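DSBA-like thioredoxin domain-containing protein (Nitrosomonas europaea, PDB 2IN3) is a putative protein disulfide isomerase of the DsbA family, FrnE-like subfamily, that probably works as a thiol-disulfide oxidoreductase. Local coordinates at residues E34-F38 and L39-I43; K137-D141 and L142-E146; Q167-Q171 and W172-G176; G194-P197 and I198-R202. All coordinates share one frame; numbering follows the deposited sequence.

Contact 1 of 4, residues E34-F38 and L39-I43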
loop_
_atom_site.group_PDB
_atom_site.type_symbol
_atom_site.label_atom_id
_atom_site.label_comp_id
_atom_site.label_asym_id
_atom_site.label_seq_id
_atom_site.Cartn_x
_atom_site.Cartn_y
_atom_site.Cartn_z
ATOM N N GLU A 34 14.023 6.497 9.241
ATOM C CA GLU A 34 14.352 7.249 10.446
ATOM C C GLU A 34 13.949 6.545 11.748
ATOM O O GLU A 34 14.680 6.608 12.756
ATOM C CB GLU A 34 13.708 8.630 10.380
ATOM C CG GLU A 34 14.558 9.689 11.030
ATOM C CD GLU A 34 13.851 11.030 11.165
ATOM O OE1 GLU A 34 14.196 11.743 12.111
ATOM O OE2 GLU A 34 12.985 11.373 10.326
ATOM N N TYR A 35 12.806 5.859 11.726
ATOM C CA TYR A 35 12.222 5.313 12.947
ATOM C C TYR A 35 12.366 3.806 13.179
ATOM O O TYR A 35 11.871 3.300 14.191
ATOM C CB TYR A 35 10.743 5.693 13.030
ATOM C CG TYR A 35 10.495 7.178 13.225
ATOM C CD1 TYR A 35 10.258 7.706 14.497
ATOM C CD2 TYR A 35 10.511 8.045 12.133
ATOM C CE1 TYR A 35 10.049 9.091 14.684
ATOM C CE2 TYR A 35 10.304 9.405 12.295
ATOM C CZ TYR A 35 10.052 9.921 13.560
ATOM O OH TYR A 35 9.817 11.266 13.683
ATOM N N SER A 36 13.046 3.094 12.281
ATOM C CA SER A 36 13.033 1.618 12.333
ATOM C C SER A 36 13.792 0.991 13.506
ATOM O O SER A 36 13.682 -0.219 13.748
ATOM C CB SER A 36 13.452 1.006 10.993
ATOM O OG SER A 36 12.391 1.127 10.058
ATOM N N ALA A 37 14.559 1.797 14.237
ATOM C CA ALA A 37 15.167 1.339 15.474
ATOM C C ALA A 37 14.159 1.352 16.625
ATOM O O ALA A 37 14.379 0.694 17.635
ATOM C CB ALA A 37 16.416 2.166 15.834
ATOM N N PHE A 38 13.038 2.044 16.443
ATOM C CA PHE A 38 12.096 2.328 17.529
ATOM C C PHE A 38 10.683 1.798 17.272
ATOM O O PHE A 38 9.921 1.578 18.217
ATOM C CB PHE A 38 12.038 3.840 17.750
ATOM C CG PHE A 38 13.401 4.466 17.866
ATOM C CD1 PHE A 38 14.206 4.192 18.972
ATOM C CD2 PHE A 38 13.886 5.307 16.858
ATOM C CE1 PHE A 38 15.474 4.749 19.091
ATOM C CE2 PHE A 38 15.163 5.864 16.962
ATOM C CZ PHE A 38 15.948 5.589 18.087
ATOM N N LEU A 39 10.349 1.609 15.998
ATOM C CA LEU A 39 9.041 1.105 15.583
ATOM C C LEU A 39 9.241 0.034 14.512
ATOM O O LEU A 39 10.100 0.182 13.647
ATOM C CB LEU A 39 8.195 2.256 15.009
ATOM C CG LEU A 39 7.745 3.357 15.972
ATOM C CD1 LEU A 39 7.166 4.562 15.225
ATOM C CD2 LEU A 39 6.730 2.793 16.995
ATOM N N THR A 40 8.481 -1.060 14.564
ATOM C CA THR A 40 8.541 -2.015 13.448
ATOM C C THR A 40 7.470 -1.624 12.454
ATOM O O THR A 40 6.285 -1.649 12.794
ATOM C CB THR A 40 8.325 -3.461 13.888
ATOM O OG1 THR A 40 9.246 -3.769 14.944
ATOM C CG2 THR A 40 8.572 -4.418 12.704
ATOM N N VAL A 41 7.885 -1.247 11.249
ATOM C CA VAL A 41 6.954 -0.647 10.275
ATOM C C VAL A 41 6.493 -1.755 9.339
ATOM O O VAL A 41 7.321 -2.447 8.737
ATOM C CB VAL A 41 7.543 0.557 9.470
ATOM C CG1 VAL A 41 6.427 1.205 8.657
ATOM C CG2 VAL A 41 8.142 1.638 10.413
ATOM N N LYS A 42 5.176 -1.977 9.281
ATOM C CA LYS A 42 4.626 -3.121 8.531
ATOM C C LYS A 42 3.454 -2.663 7.663
ATOM O O LYS A 42 2.867 -1.653 7.951
ATOM C CB LYS A 42 4.162 -4.208 9.491
ATOM C CG LYS A 42 5.264 -4.859 10.336
ATOM C CD LYS A 42 4.727 -5.878 11.345
ATOM C CE LYS A 42 4.216 -7.126 10.689
ATOM N NZ LYS A 42 3.955 -8.210 11.713
ATOM N N ILE A 43 3.119 -3.401 6.600
ATOM C CA ILE A 43 1.994 -2.984 5.736
ATOM C C ILE A 43 0.805 -3.883 6.048
ATOM O O ILE A 43 0.965 -5.107 6.177
ATOM C CB ILE A 43 2.322 -3.081 4.211
ATOM C CG1 ILE A 43 3.467 -2.147 3.846
ATOM C CG2 ILE A 43 1.075 -2.677 3.328
ATOM C CD1 ILE A 43 3.817 -2.156 2.353
HETATM O O HOH W 1 10.780 -1.119 10.627
#
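The turn from Tyr35 to Leu39 shows how a beta-alpha-beta unit leaves its helix and enters its second parallel strand. The carbonyl of Tyr35, near the end of helix 19-35, takes two backbone donors: Phe38 N at 2.8 Å from Tyr35 O and Leu39 N at 2.9 Å from the same oxygen. Beside this pair the CA of Ser36 points its hydrogen at Leu39 O, 3.5 Å away. A water closes the polar side. It donates to Ser36 OG over 2.8 Å in the serine conformer described, accepts from Val41 N at 3.0 Å, and gives Leu39 O a weak bond; Ser36 OG also hydrogen-bonds to Arg32 O.

On the apolar side, Leu39 CD1 comes within 4.3 Å of Tyr35 CB, meeting the phenol obliquely. The leucine holds CG beside its own backbone N (chi1 -67°), a torsion that turns CG toward the carbonyl of Phe38, as CB already is. Leu209 of helix 198-211 touches both Leu39 and Tyr35, whose hydroxyl bonds to Asp206. Thr40 then joins strand 9-14 by backbone bonds, completing the helix-to-strand half of the beta-alpha-beta crossover in a thioredoxin fold.

Contact 2 of 4, residues K137-D141 and L142-E146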
loop_
_atom_site.group_PDB
_atom_site.type_symbol
_atom_site.label_atom_id
_atom_site.label_comp_id
_atom_site.label_asym_id
_atom_site.label_seq_id
_atom_site.Cartn_x
_atom_site.Cartn_y
_atom_site.Cartn_z
ATOM N N LYS A 137 6.379 -11.057 -12.184
ATOM C CA LYS A 137 7.497 -10.371 -12.800
ATOM C C LYS A 137 8.130 -9.368 -11.810
ATOM O O LYS A 137 9.355 -9.315 -11.680
ATOM C CB LYS A 137 7.021 -9.701 -14.085
ATOM C CG LYS A 137 8.100 -9.106 -14.955
ATOM C CD LYS A 137 7.512 -8.601 -16.276
ATOM C CE LYS A 137 6.566 -7.392 -16.068
ATOM N NZ LYS A 137 6.151 -6.751 -17.361
ATOM N N LEU A 138 7.294 -8.610 -11.092
ATOM C CA LEU A 138 7.782 -7.648 -10.117
ATOM C C LEU A 138 8.525 -8.317 -8.957
ATOM O O LEU A 138 9.571 -7.810 -8.496
ATOM C CB LEU A 138 6.642 -6.709 -9.624
ATOM C CG LEU A 138 5.983 -5.857 -10.721
ATOM C CD1 LEU A 138 4.769 -5.091 -10.197
ATOM C CD2 LEU A 138 6.969 -4.886 -11.307
ATOM N N ALA A 139 8.005 -9.458 -8.505
ATOM C CA ALA A 139 8.642 -10.249 -7.455
ATOM C C ALA A 139 10.039 -10.782 -7.912
ATOM O O ALA A 139 11.026 -10.701 -7.170
ATOM C CB ALA A 139 7.717 -11.389 -7.019
ATOM N N VAL A 140 10.111 -11.252 -9.149
ATOM C CA VAL A 140 11.391 -11.672 -9.758
ATOM C C VAL A 140 12.427 -10.540 -9.764
ATOM O O VAL A 140 13.605 -10.784 -9.497
ATOM C CB VAL A 140 11.177 -12.220 -11.181
ATOM C CG1 VAL A 140 12.509 -12.379 -11.920
ATOM C CG2 VAL A 140 10.461 -13.554 -11.114
ATOM N N ASP A 141 11.985 -9.307 -10.050
ATOM C CA ASP A 141 12.886 -8.148 -10.107
ATOM C C ASP A 141 13.520 -7.904 -8.718
ATOM O O ASP A 141 14.632 -7.368 -8.605
ATOM C CB ASP A 141 12.100 -6.878 -10.506
ATOM C CG ASP A 141 11.591 -6.894 -11.966
ATOM O OD1 ASP A 141 12.174 -7.587 -12.819
ATOM O OD2 ASP A 141 10.602 -6.158 -12.251
ATOM N N LEU A 142 12.795 -8.305 -7.672
ATOM C CA LEU A 142 13.231 -8.127 -6.282
ATOM C C LEU A 142 13.928 -9.368 -5.690
ATOM O O LEU A 142 14.221 -9.420 -4.493
ATOM C CB LEU A 142 12.037 -7.732 -5.427
ATOM C CG LEU A 142 11.670 -6.273 -5.712
ATOM C CD1 LEU A 142 10.299 -6.004 -5.139
ATOM C CD2 LEU A 142 12.701 -5.350 -5.106
ATOM N N GLY A 143 14.181 -10.356 -6.526
ATOM C CA GLY A 143 14.953 -11.520 -6.091
ATOM C C GLY A 143 14.088 -12.634 -5.520
ATOM O O GLY A 143 14.611 -13.608 -4.970
ATOM N N ILE A 144 12.774 -12.522 -5.689
ATOM C CA ILE A 144 11.857 -13.581 -5.270
ATOM C C ILE A 144 11.481 -14.445 -6.476
ATOM O O ILE A 144 10.763 -13.978 -7.368
ATOM C CB ILE A 144 10.594 -13.007 -4.621
ATOM C CG1 ILE A 144 10.978 -12.090 -3.461
ATOM C CG2 ILE A 144 9.687 -14.147 -4.148
ATOM C CD1 ILE A 144 9.815 -11.342 -2.835
ATOM N N PRO A 145 11.966 -15.717 -6.511
ATOM C CA PRO A 145 11.680 -16.600 -7.644
ATOM C C PRO A 145 10.190 -16.879 -7.784
ATOM O O PRO A 145 9.492 -16.954 -6.789
ATOM C CB PRO A 145 12.424 -17.905 -7.295
ATOM C CG PRO A 145 13.393 -17.541 -6.222
ATOM C CD PRO A 145 12.806 -16.374 -5.493
ATOM N N GLU A 146 9.739 -17.052 -9.023
ATOM C CA GLU A 146 8.351 -17.327 -9.351
ATOM C C GLU A 146 7.872 -18.637 -8.717
ATOM O O GLU A 146 6.676 -18.814 -8.402
ATOM C CB GLU A 146 8.281 -17.416 -10.867
ATOM C CG GLU A 146 6.933 -17.724 -11.487
ATOM C CD GLU A 146 6.975 -17.580 -13.016
ATOM O OE1 GLU A 146 7.615 -16.624 -13.524
ATOM O OE2 GLU A 146 6.356 -18.409 -13.708
#
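Ala139 and Ile144 meet where helix 132-141 stops, and backbone hydrogen bonds tie the turn together. Ile144 N reaches back to Ala139 O at 2.9 Å, while Gly143 N bonds to Val140 O at 3.1 Å with the donor well above the carbonyl plane. Together these bonds make a Schellman motif, with Gly143 as its C-prime residue at a phi of 90°. Leu142 N has weaker support: it is 3.0 Å from Ala139 O and 3.4 Å from Leu138 O, and both bonds are bent. A further polar contact is of the CA-H...O kind, from Val140 CA to Ile144 O at 3.4 Å.

Apolar contacts fill in around this framework. The methyl of Ala139 lies 4.1 Å from Ile144 CB, and both residues pack on Phe149 of the following helix. Ile144 also touches Val103 and Ile106 of helix 94-106. Val140 places CG2 opposite its carbonyl carbon, and from there the methyl rests 3.8 Å from Ile144 O. Leu142 lays its side chain along the last carbonyls, CB 3.6 Å from Ala139 O, with CG and CD1 near Leu138 O.

Pro145 follows at the N-cap position of helix 146-154, and the link between the two helices is short. The chemistry implies that carbonyls of the last turn, which a stopping helix would otherwise leave without main-chain donors, are served by the reversing chain itself, while the same reversal delivers Ile144 to the hydrophobic interior of the helical region.

Contact 3 of 4, residues Q167-Q171 and W172-G176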
loop_
_atom_site.group_PDB
_atom_site.type_symbol
_atom_site.label_atom_id
_atom_site.label_comp_id
_atom_site.label_asym_id
_atom_site.label_seq_id
_atom_site.Cartn_x
_atom_site.Cartn_y
_atom_site.Cartn_z
ATOM N N GLN A 167 -10.823 -6.907 6.652
ATOM C CA GLN A 167 -11.791 -6.929 7.726
ATOM C C GLN A 167 -11.278 -6.209 8.970
ATOM O O GLN A 167 -12.043 -5.500 9.629
ATOM C CB GLN A 167 -12.186 -8.361 8.056
ATOM C CG GLN A 167 -13.019 -9.013 6.947
ATOM C CD GLN A 167 -13.188 -10.517 7.140
ATOM O OE1 GLN A 167 -12.477 -11.143 7.944
ATOM N NE2 GLN A 167 -14.125 -11.107 6.396
ATOM N N ARG A 168 -9.994 -6.381 9.288
ATOM C CA ARG A 168 -9.421 -5.704 10.458
ATOM C C ARG A 168 -9.382 -4.183 10.266
ATOM O O ARG A 168 -9.652 -3.418 11.204
ATOM C CB ARG A 168 -8.014 -6.209 10.759
ATOM C CG ARG A 168 -7.648 -6.080 12.239
ATOM C CD ARG A 168 -6.217 -6.573 12.516
ATOM N NE ARG A 168 -6.037 -8.006 12.229
ATOM C CZ ARG A 168 -5.461 -8.500 11.123
ATOM N NH1 ARG A 168 -4.994 -7.700 10.167
ATOM N NH2 ARG A 168 -5.358 -9.814 10.957
ATOM N N VAL A 169 -9.082 -3.761 9.040
ATOM C CA VAL A 169 -9.065 -2.340 8.689
ATOM C C VAL A 169 -10.440 -1.757 8.915
ATOM O O VAL A 169 -10.577 -0.703 9.548
ATOM C CB VAL A 169 -8.614 -2.125 7.227
ATOM C CG1 VAL A 169 -8.977 -0.695 6.732
ATOM C CG2 VAL A 169 -7.109 -2.411 7.095
ATOM N N ALA A 170 -11.469 -2.472 8.458
ATOM C CA ALA A 170 -12.861 -2.071 8.671
ATOM C C ALA A 170 -13.194 -2.013 10.153
ATOM O O ALA A 170 -13.817 -1.053 10.619
ATOM C CB ALA A 170 -13.816 -3.021 7.946
ATOM N N GLN A 171 -12.764 -3.028 10.891
ATOM C CA GLN A 171 -13.022 -3.140 12.332
ATOM C C GLN A 171 -12.392 -1.973 13.096
ATOM O O GLN A 171 -12.995 -1.426 14.041
ATOM C CB GLN A 171 -12.556 -4.514 12.847
ATOM C CG GLN A 171 -12.489 -4.695 14.369
ATOM C CD GLN A 171 -11.197 -5.402 14.805
ATOM O OE1 GLN A 171 -10.727 -6.352 14.151
ATOM N NE2 GLN A 171 -10.614 -4.934 15.912
ATOM N N TRP A 172 -11.208 -1.565 12.657
ATOM C CA TRP A 172 -10.515 -0.433 13.247
ATOM C C TRP A 172 -11.116 0.927 12.868
ATOM O O TRP A 172 -10.611 1.960 13.298
ATOM C CB TRP A 172 -9.035 -0.441 12.874
ATOM C CG TRP A 172 -8.243 -1.527 13.502
ATOM C CD1 TRP A 172 -8.679 -2.465 14.396
ATOM C CD2 TRP A 172 -6.849 -1.767 13.310
ATOM N NE1 TRP A 172 -7.641 -3.302 14.741
ATOM C CE2 TRP A 172 -6.503 -2.882 14.101
ATOM C CE3 TRP A 172 -5.853 -1.155 12.527
ATOM C CZ2 TRP A 172 -5.201 -3.399 14.136
ATOM C CZ3 TRP A 172 -4.570 -1.659 12.576
ATOM C CH2 TRP A 172 -4.254 -2.777 13.374
ATOM N N GLY A 173 -12.155 0.928 12.039
ATOM C CA GLY A 173 -12.819 2.168 11.638
ATOM C C GLY A 173 -12.030 3.102 10.726
ATOM O O GLY A 173 -12.289 4.313 10.711
ATOM N N ILE A 174 -11.088 2.567 9.947
ATOM C CA ILE A 174 -10.236 3.430 9.116
ATOM C C ILE A 174 -11.036 4.044 7.955
ATOM O O ILE A 174 -11.573 3.328 7.121
ATOM C CB ILE A 174 -8.985 2.692 8.559
ATOM C CG1 ILE A 174 -8.235 1.905 9.650
ATOM C CG2 ILE A 174 -8.048 3.664 7.810
ATOM C CD1 ILE A 174 -7.609 2.733 10.753
ATOM N N SER A 175 -11.079 5.374 7.892
ATOM C CA SER A 175 -11.966 6.063 6.937
ATOM C C SER A 175 -11.224 6.734 5.771
ATOM O O SER A 175 -11.841 7.141 4.775
ATOM C CB SER A 175 -12.841 7.093 7.659
ATOM O OG SER A 175 -12.035 8.131 8.203
ATOM N N GLY A 176 -9.910 6.855 5.900
ATOM C CA GLY A 176 -9.112 7.506 4.882
ATOM C C GLY A 176 -7.820 6.749 4.708
ATOM O O GLY A 176 -7.353 6.081 5.628
HETATM O O HOH W 2 -7.702 -5.703 16.363
#
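Trp172 lies against Arg168, one turn earlier in the chain, and can be followed outward from its backbone. CB sits 3.5 Å from Arg168 O, the carbonyl that also accepts Trp172 N at 2.8 Å. CG of the indole is nearer still than CB, 3.3 Å from Arg168 O, which lies over one face of the ring. CD1 next meets the amide of Gln171, whose NE2 stands at the ring edge with the amide plane nearly perpendicular to the indole, 85° apart. At NE1 a water in the ring plane accepts at 2.9 Å and takes a second N-H from Gln171 NE2, so the water bridges the two side chains.

The residues that follow end helix 156-171 in a Schellman motif: Gly173, at positive phi, bonds through its N to Ala170 O, and Ile174 N makes a weak, straight bond to Val169 O. The chain is thereby turned toward strand 179-184 of the thioredoxin sheet.

Along the NE1-CE2-CZ2 side of the indole, Arg168 runs alongside and points the same way. It carries CG opposite its backbone N (chi1 -153°), which sets the methylenes against the indole: CG makes a CH-pi contact over the face of the five-membered ring, 4.1 Å from its centroid, and Arg168 CD reaches Trp172 CZ2 at 3.7 Å. The indole also meets Trp11 of strand 9-14 edge-to-face. Val169 and Ile174 cross at about a right angle, with Val169 CG1 3.8 Å from Ile174 CB.

Contact 4 of 4, residues G194-P197 and I198-R202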
loop_
_atom_site.group_PDB
_atom_site.type_symbol
_atom_site.label_atom_id
_atom_site.label_comp_id
_atom_site.label_asym_id
_atom_site.label_seq_id
_atom_site.Cartn_x
_atom_site.Cartn_y
_atom_site.Cartn_z
ATOM N N GLY A 194 -4.785 9.797 6.113
ATOM C CA GLY A 194 -4.734 10.477 4.831
ATOM C C GLY A 194 -3.309 10.929 4.637
ATOM O O GLY A 194 -2.510 10.878 5.579
ATOM N N TYR A 195 -2.979 11.331 3.412
ATOM C CA TYR A 195 -1.656 11.898 3.117
ATOM C C TYR A 195 -1.389 13.109 4.021
ATOM O O TYR A 195 -2.248 13.988 4.167
ATOM C CB TYR A 195 -1.583 12.371 1.651
ATOM C CG TYR A 195 -0.324 13.181 1.334
ATOM C CD1 TYR A 195 0.870 12.549 0.915
ATOM C CD2 TYR A 195 -0.322 14.561 1.461
ATOM C CE1 TYR A 195 2.038 13.311 0.652
ATOM C CE2 TYR A 195 0.810 15.319 1.177
ATOM C CZ TYR A 195 1.985 14.688 0.786
ATOM O OH TYR A 195 3.078 15.488 0.522
ATOM N N ARG A 196 -0.207 13.158 4.626
ATOM C CA ARG A 196 0.269 14.413 5.259
ATOM C C ARG A 196 1.768 14.477 4.978
ATOM O O ARG A 196 2.403 13.432 4.772
ATOM C CB ARG A 196 -0.022 14.440 6.787
ATOM C CG ARG A 196 -1.531 14.531 7.163
ATOM C CD ARG A 196 -1.801 14.685 8.675
ATOM N NE ARG A 196 -1.567 16.077 9.102
ATOM C CZ ARG A 196 -1.573 16.526 10.362
ATOM N NH1 ARG A 196 -1.322 17.811 10.599
ATOM N NH2 ARG A 196 -1.838 15.717 11.389
ATOM N N PRO A 197 2.345 15.688 4.948
ATOM C CA PRO A 197 3.799 15.829 4.751
ATOM C C PRO A 197 4.635 15.220 5.879
ATOM O O PRO A 197 4.137 15.032 6.997
ATOM C CB PRO A 197 4.004 17.347 4.678
ATOM C CG PRO A 197 2.650 17.906 4.326
ATOM C CD PRO A 197 1.666 16.997 4.996
ATOM N N ILE A 198 5.885 14.905 5.570
ATOM C CA ILE A 198 6.823 14.287 6.529
ATOM C C ILE A 198 6.977 15.107 7.829
ATOM O O ILE A 198 7.143 14.529 8.915
ATOM C CB ILE A 198 8.202 13.978 5.844
ATOM C CG1 ILE A 198 9.124 13.106 6.690
ATOM C CG2 ILE A 198 8.965 15.246 5.479
ATOM C CD1 ILE A 198 8.592 11.745 7.025
ATOM N N GLU A 199 6.897 16.438 7.731
ATOM C CA GLU A 199 7.055 17.277 8.942
ATOM C C GLU A 199 5.926 17.014 9.942
ATOM O O GLU A 199 6.168 16.862 11.143
ATOM C CB GLU A 199 7.130 18.781 8.591
ATOM C CG GLU A 199 8.443 19.191 7.936
ATOM C CD GLU A 199 8.449 18.943 6.416
ATOM O OE1 GLU A 199 7.376 18.669 5.826
ATOM O OE2 GLU A 199 9.540 19.024 5.821
ATOM N N ALA A 200 4.688 16.944 9.445
ATOM C CA ALA A 200 3.553 16.649 10.325
ATOM C C ALA A 200 3.673 15.255 10.961
ATOM O O ALA A 200 3.377 15.089 12.136
ATOM C CB ALA A 200 2.239 16.784 9.579
ATOM N N LEU A 201 4.141 14.278 10.213
ATOM C CA LEU A 201 4.168 12.918 10.738
ATOM C C LEU A 201 5.332 12.709 11.696
ATOM O O LEU A 201 5.214 11.946 12.654
ATOM C CB LEU A 201 4.171 11.912 9.608
ATOM C CG LEU A 201 2.952 12.198 8.723
ATOM C CD1 LEU A 201 3.239 11.735 7.346
ATOM C CD2 LEU A 201 1.677 11.563 9.271
ATOM N N ARG A 202 6.430 13.425 11.459
ATOM C CA ARG A 202 7.522 13.474 12.452
ATOM C C ARG A 202 7.001 13.965 13.806
ATOM O O ARG A 202 7.267 13.351 14.841
ATOM C CB ARG A 202 8.647 14.338 11.944
ATOM C CG ARG A 202 9.611 13.567 11.017
ATOM C CD ARG A 202 10.457 14.516 10.228
ATOM N NE ARG A 202 11.371 13.795 9.347
ATOM C CZ ARG A 202 12.110 14.394 8.420
ATOM N NH1 ARG A 202 12.082 15.714 8.297
ATOM N NH2 ARG A 202 12.907 13.674 7.639
#
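The guanidinium of Arg196 carries the methyl of Ala200 on one face, with CB 3.6 Å above the plane and offset toward the rim. Within the helix a second guanidinium is covered similarly: Ile198 CG1 lies 3.5 Å above the plane of Arg202, offset toward the rim. On helix 19-35 the NH2 of Arg202 finds a polar partner, forming a hydrogen bond with Asn30. Both arrangements belong to the start of helix 198-211, the last helix of the chain, which follows the final strand of the thioredoxin sheet, with Pro197 at the N-cap position.

The arginine at 196 gets over Ala200 because its chain bends late: it is extended at chi2 and turns at chi3 (78°), bringing NE, CZ and NH1 alongside the methyl, NH1 3.8 Å from Ala200 CB. Ala200 CB in turn is 3.7 Å from Pro197 O, so the methyl lies close to both the carbonyl at the N-cap position and the charged group. That carbonyl accepts a weak bond from Leu201 N at 3.3 Å, and the next step of the helix follows with Arg202 N on Ile198 O.

Leu201, in the conformer described, brings CD2 to 4.2 Å from Arg196 CB while its side chain also packs on Phe24 and Val27 of helix 19-35. Glu199 curls back toward the start of the helix through a bend at chi2 (84°), which leaves OE1 3.8 Å from Pro197 CB.

Contacts 1 and 4 touch, their centres about 16 Å apart: in the Glu34 conformer described, its OE2 forms a salt bridge of 3.1 Å with Arg202 NE, and Tyr35 OH packs on Arg202 CA. Helices 19-35 and 198-211 are thus joined where one ends and the other begins. Contact 3 comes to about 5 Å of contact 4 at the nearest atoms, without touching it. Contact 2 stands apart among helices, its centre about 30 Å from that of contact 3. Contacts 2 and 3 use the same Schellman ending. The probable redox site, a thioredoxin-type CxxC at Cys18 and Cys21, begins the helix that contact 1 closes.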